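Putative streptothricin acetyltransferase (PDB 3PP9) binds acetyl coenzyme A and probably transfers its acetyl group to streptothricin-type antibiotics, as a member of the GNAT acetyltransferase family. Local coordinates at residues L6-P20 with I77-F90. Numbering follows the deposited sequence. Where two conformers were deposited one is given.
Sequences LLIRELETNDLDNFP and IIYIALLHNQIIGF
The F19 ring carries I87 CD1 over one face, 4.0 Å from the ring centroid in a CH-pi contact, while L11 CD1 and F90 CD1 lie in plane at its edge. That edge points at the face of F90 in an offset edge-to-face pair, planes at 70°; the F19 ring also stacks with that of Y67. The R9 guanidinium takes I80 CD1 over one face and the D15 carboxylate at its edge. In this GNAT fold, strand 7-10 is an edge strand of the mixed sheet, antiparallel to 77-83, which a type I' turn links to 86-90. L7 with L82 and R9 with I80 form hydrogen-bonded pairs (L82 N to L7 O, 2.7 Å), and L11 N bonds to I78 O. I8, Y79 and A81 face helix 117-131, with I8 CG2 against Y79 CB at 4.0 Å. On the other face, F19 and the loop after the strand fold back over I80 and I87. R9 CG sits between backbone N and carbonyl carbon (chi1 63°), and the chain then runs extended beside I80 to grip D15 end-on. R9 NH2 donates almost straight to D15 OD1 (174°). R9 NH1 reaches D15 OD2 at 2.8 Å through the syn lone pair. The E12 backbone N meets that same OD2 from above the carboxylate plane.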
# COMPACT_ATOMS: atom_id res chain seq x y z
N LEU A 6 -25.69 -12.96 -19.50
CA LEU A 6 -24.33 -12.87 -18.99
C LEU A 6 -23.97 -13.98 -18.00
O LEU A 6 -24.77 -14.33 -17.13
CB LEU A 6 -24.24 -11.53 -18.23
CG LEU A 6 -22.89 -11.11 -17.69
CD1 LEU A 6 -22.05 -10.65 -18.86
CD2 LEU A 6 -23.09 -9.98 -16.66
N LEU A 7 -22.76 -14.51 -18.10
CA LEU A 7 -22.25 -15.52 -17.17
C LEU A 7 -20.95 -15.04 -16.56
O LEU A 7 -20.08 -14.57 -17.27
CB LEU A 7 -21.96 -16.86 -17.88
CG LEU A 7 -21.19 -17.89 -17.02
CD1 LEU A 7 -22.00 -18.31 -15.81
CD2 LEU A 7 -20.73 -19.10 -17.82
N ILE A 8 -20.83 -15.15 -15.24
CA ILE A 8 -19.61 -14.81 -14.52
C ILE A 8 -19.07 -16.13 -13.95
O ILE A 8 -19.79 -16.86 -13.23
CB ILE A 8 -19.82 -13.84 -13.34
CG1 ILE A 8 -20.44 -12.50 -13.79
CG2 ILE A 8 -18.51 -13.65 -12.60
CD1 ILE A 8 -19.61 -11.70 -14.71
N ARG A 9 -17.84 -16.49 -14.31
CA ARG A 9 -17.26 -17.72 -13.76
C ARG A 9 -15.75 -17.61 -13.63
O ARG A 9 -15.13 -16.74 -14.21
CB ARG A 9 -17.57 -18.98 -14.58
CG ARG A 9 -17.02 -19.01 -16.01
CD ARG A 9 -17.00 -20.47 -16.54
NE ARG A 9 -16.56 -20.52 -17.92
CZ ARG A 9 -15.29 -20.45 -18.32
NH1 ARG A 9 -14.31 -20.26 -17.46
NH2 ARG A 9 -15.01 -20.51 -19.62
N GLU A 10 -15.17 -18.51 -12.85
CA GLU A 10 -13.74 -18.53 -12.61
C GLU A 10 -12.97 -18.85 -13.89
O GLU A 10 -13.35 -19.76 -14.68
CB GLU A 10 -13.41 -19.57 -11.52
CG GLU A 10 -11.94 -19.67 -11.15
CD GLU A 10 -11.71 -20.68 -10.01
OE1 GLU A 10 -12.68 -21.23 -9.48
OE2 GLU A 10 -10.54 -20.88 -9.63
N LEU A 11 -11.88 -18.13 -14.08
CA LEU A 11 -10.99 -18.31 -15.23
C LEU A 11 -10.37 -19.71 -15.18
O LEU A 11 -10.00 -20.21 -14.11
CB LEU A 11 -9.85 -17.28 -15.17
CG LEU A 11 -8.85 -17.31 -16.34
CD1 LEU A 11 -9.52 -16.82 -17.57
CD2 LEU A 11 -7.67 -16.43 -16.00
N GLU A 12 -10.25 -20.33 -16.36
CA GLU A 12 -9.68 -21.67 -16.54
C GLU A 12 -8.50 -21.60 -17.48
O GLU A 12 -8.43 -20.71 -18.33
CB GLU A 12 -10.75 -22.61 -17.15
CG GLU A 12 -11.98 -22.80 -16.26
CD GLU A 12 -13.16 -23.51 -16.95
OE1 GLU A 12 -13.04 -23.97 -18.12
OE2 GLU A 12 -14.22 -23.59 -16.30
N THR A 13 -7.58 -22.54 -17.35
CA THR A 13 -6.42 -22.60 -18.21
C THR A 13 -6.84 -22.59 -19.68
O THR A 13 -6.27 -21.87 -20.50
CB THR A 13 -5.63 -23.87 -17.92
OG1 THR A 13 -5.17 -23.86 -16.56
CG2 THR A 13 -4.45 -23.97 -18.87
N ASN A 14 -7.88 -23.35 -19.99
CA ASN A 14 -8.38 -23.46 -21.35
C ASN A 14 -8.95 -22.14 -21.92
O ASN A 14 -9.19 -22.04 -23.12
CB ASN A 14 -9.35 -24.67 -21.47
CG ASN A 14 -8.66 -26.06 -21.24
OD1 ASN A 14 -9.33 -27.08 -21.01
ND2 ASN A 14 -7.32 -26.09 -21.30
N ASP A 15 -9.15 -21.11 -21.08
CA ASP A 15 -9.62 -19.81 -21.54
C ASP A 15 -8.49 -18.90 -21.99
O ASP A 15 -8.73 -17.91 -22.68
CB ASP A 15 -10.31 -19.03 -20.39
CG ASP A 15 -11.56 -19.72 -19.86
OD1 ASP A 15 -12.31 -20.30 -20.67
OD2 ASP A 15 -11.83 -19.60 -18.63
N LEU A 16 -7.26 -19.20 -21.58
CA LEU A 16 -6.11 -18.32 -21.87
C LEU A 16 -5.85 -17.91 -23.31
O LEU A 16 -5.40 -16.79 -23.56
CB LEU A 16 -4.83 -18.88 -21.22
CG LEU A 16 -4.88 -18.93 -19.69
CD1 LEU A 16 -3.65 -19.63 -19.11
CD2 LEU A 16 -5.03 -17.51 -19.10
N ASP A 17 -6.11 -18.81 -24.26
CA ASP A 17 -5.91 -18.50 -25.68
C ASP A 17 -7.17 -17.94 -26.35
O ASP A 17 -7.10 -17.37 -27.44
CB ASP A 17 -5.43 -19.75 -26.44
CG ASP A 17 -4.05 -20.21 -25.99
OD1 ASP A 17 -3.37 -19.45 -25.27
OD2 ASP A 17 -3.65 -21.32 -26.38
N ASN A 18 -8.31 -18.10 -25.69
CA ASN A 18 -9.60 -17.60 -26.19
C ASN A 18 -9.85 -16.23 -25.58
O ASN A 18 -10.97 -15.68 -25.66
CB ASN A 18 -10.74 -18.50 -25.70
CG ASN A 18 -10.59 -19.96 -26.12
OD1 ASN A 18 -9.88 -20.28 -27.09
ND2 ASN A 18 -11.28 -20.86 -25.41
N PHE A 19 -8.81 -15.67 -24.97
CA PHE A 19 -8.95 -14.43 -24.28
C PHE A 19 -8.72 -13.31 -25.30
O PHE A 19 -7.61 -13.15 -25.83
CB PHE A 19 -7.95 -14.40 -23.13
CG PHE A 19 -8.45 -13.65 -21.95
CD1 PHE A 19 -8.73 -14.32 -20.77
CD2 PHE A 19 -8.72 -12.30 -22.02
CE1 PHE A 19 -9.20 -13.65 -19.68
CE2 PHE A 19 -9.20 -11.64 -20.93
CZ PHE A 19 -9.44 -12.31 -19.76
N PRO A 20 -9.78 -12.55 -25.60
CA PRO A 20 -9.70 -11.50 -26.59
C PRO A 20 -9.07 -10.21 -26.08
O PRO A 20 -8.80 -10.08 -24.88
CB PRO A 20 -11.17 -11.24 -26.90
CG PRO A 20 -11.83 -11.40 -25.56
CD PRO A 20 -11.04 -12.47 -24.83
N ILE A 77 -7.57 -15.15 -7.52
CA ILE A 77 -8.43 -15.69 -8.55
C ILE A 77 -8.83 -14.62 -9.54
O ILE A 77 -8.71 -13.44 -9.25
CB ILE A 77 -9.76 -16.20 -7.85
CG1 ILE A 77 -10.63 -17.06 -8.75
CG2 ILE A 77 -10.58 -15.03 -7.30
CD1 ILE A 77 -11.74 -17.81 -7.92
N ILE A 78 -9.24 -15.07 -10.72
CA ILE A 78 -9.80 -14.20 -11.75
C ILE A 78 -11.19 -14.71 -12.13
O ILE A 78 -11.40 -15.93 -12.29
CB ILE A 78 -8.93 -14.08 -13.02
CG1 ILE A 78 -7.67 -13.30 -12.66
CG2 ILE A 78 -9.69 -13.39 -14.15
CD1 ILE A 78 -6.62 -13.19 -13.79
N TYR A 79 -12.16 -13.80 -12.19
CA TYR A 79 -13.48 -14.15 -12.68
C TYR A 79 -13.65 -13.42 -14.00
O TYR A 79 -13.25 -12.27 -14.12
CB TYR A 79 -14.62 -13.77 -11.75
CG TYR A 79 -14.67 -14.59 -10.50
CD1 TYR A 79 -15.29 -15.83 -10.50
CD2 TYR A 79 -14.16 -14.12 -9.31
CE1 TYR A 79 -15.34 -16.60 -9.35
CE2 TYR A 79 -14.24 -14.87 -8.16
CZ TYR A 79 -14.83 -16.10 -8.18
OH TYR A 79 -14.90 -16.86 -7.02
N ILE A 80 -14.21 -14.11 -14.98
CA ILE A 80 -14.49 -13.52 -16.29
C ILE A 80 -15.98 -13.38 -16.52
O ILE A 80 -16.79 -14.16 -16.02
CB ILE A 80 -13.87 -14.34 -17.48
CG1 ILE A 80 -14.28 -15.83 -17.44
CG2 ILE A 80 -12.35 -14.22 -17.45
CD1 ILE A 80 -13.79 -16.70 -18.63
N ALA A 81 -16.35 -12.35 -17.28
CA ALA A 81 -17.72 -12.10 -17.67
C ALA A 81 -17.86 -12.53 -19.13
O ALA A 81 -17.17 -12.02 -20.02
CB ALA A 81 -18.03 -10.61 -17.54
N LEU A 82 -18.79 -13.45 -19.39
CA LEU A 82 -19.05 -13.97 -20.72
C LEU A 82 -20.42 -13.56 -21.22
O LEU A 82 -21.43 -13.78 -20.55
CB LEU A 82 -18.99 -15.51 -20.68
CG LEU A 82 -17.58 -16.06 -20.47
CD1 LEU A 82 -17.64 -17.44 -19.81
CD2 LEU A 82 -16.86 -16.09 -21.80
N LEU A 83 -20.45 -13.04 -22.45
CA LEU A 83 -21.69 -12.64 -23.11
C LEU A 83 -21.53 -13.05 -24.57
O LEU A 83 -20.51 -12.77 -25.18
CB LEU A 83 -21.91 -11.13 -23.02
CG LEU A 83 -23.31 -10.75 -23.50
CD1 LEU A 83 -24.37 -11.32 -22.57
CD2 LEU A 83 -23.47 -9.25 -23.62
N HIS A 84 -22.56 -13.68 -25.13
CA HIS A 84 -22.55 -14.16 -26.53
C HIS A 84 -21.23 -14.79 -26.97
O HIS A 84 -20.64 -14.39 -27.97
CB HIS A 84 -23.06 -13.13 -27.57
CG HIS A 84 -22.35 -11.80 -27.54
ND1 HIS A 84 -21.11 -11.60 -28.10
CD2 HIS A 84 -22.77 -10.59 -27.11
CE1 HIS A 84 -20.76 -10.34 -27.96
NE2 HIS A 84 -21.76 -9.70 -27.38
N ASN A 85 -20.79 -15.78 -26.20
CA ASN A 85 -19.54 -16.53 -26.47
C ASN A 85 -18.25 -15.72 -26.43
O ASN A 85 -17.23 -16.14 -26.98
CB ASN A 85 -19.63 -17.28 -27.82
CG ASN A 85 -20.84 -18.20 -27.90
OD1 ASN A 85 -21.29 -18.55 -29.00
ND2 ASN A 85 -21.37 -18.59 -26.74
N GLN A 86 -18.24 -14.58 -25.74
CA GLN A 86 -17.05 -13.78 -25.71
C GLN A 86 -16.80 -13.23 -24.31
O GLN A 86 -17.72 -12.89 -23.59
CB GLN A 86 -17.16 -12.60 -26.67
CG GLN A 86 -17.37 -12.94 -28.14
CD GLN A 86 -17.60 -11.71 -29.01
OE1 GLN A 86 -18.05 -11.82 -30.15
NE2 GLN A 86 -17.32 -10.53 -28.46
N ILE A 87 -15.53 -13.16 -23.94
CA ILE A 87 -15.15 -12.57 -22.67
C ILE A 87 -15.24 -11.04 -22.87
O ILE A 87 -14.57 -10.48 -23.75
CB ILE A 87 -13.74 -12.97 -22.25
CG1 ILE A 87 -13.68 -14.48 -22.00
CG2 ILE A 87 -13.27 -12.16 -21.00
CD1 ILE A 87 -12.27 -15.05 -21.83
N ILE A 88 -16.09 -10.38 -22.09
CA ILE A 88 -16.29 -8.92 -22.19
C ILE A 88 -15.82 -8.15 -20.95
O ILE A 88 -15.96 -6.92 -20.88
CB ILE A 88 -17.75 -8.56 -22.51
CG1 ILE A 88 -18.68 -8.93 -21.33
CG2 ILE A 88 -18.17 -9.22 -23.83
CD1 ILE A 88 -20.11 -8.35 -21.45
N GLY A 89 -15.31 -8.86 -19.96
CA GLY A 89 -14.84 -8.20 -18.75
C GLY A 89 -14.25 -9.21 -17.78
O GLY A 89 -14.40 -10.40 -17.98
N PHE A 90 -13.54 -8.73 -16.77
CA PHE A 90 -12.93 -9.61 -15.80
C PHE A 90 -12.57 -8.84 -14.53
O PHE A 90 -12.57 -7.61 -14.51
CB PHE A 90 -11.68 -10.30 -16.40
CG PHE A 90 -10.61 -9.35 -16.80
CD1 PHE A 90 -10.53 -8.86 -18.09
CD2 PHE A 90 -9.68 -8.91 -15.89
CE1 PHE A 90 -9.54 -7.97 -18.46
CE2 PHE A 90 -8.67 -8.01 -16.25
CZ PHE A 90 -8.62 -7.53 -17.53
O HOH W 1 -13.94 -15.34 -25.35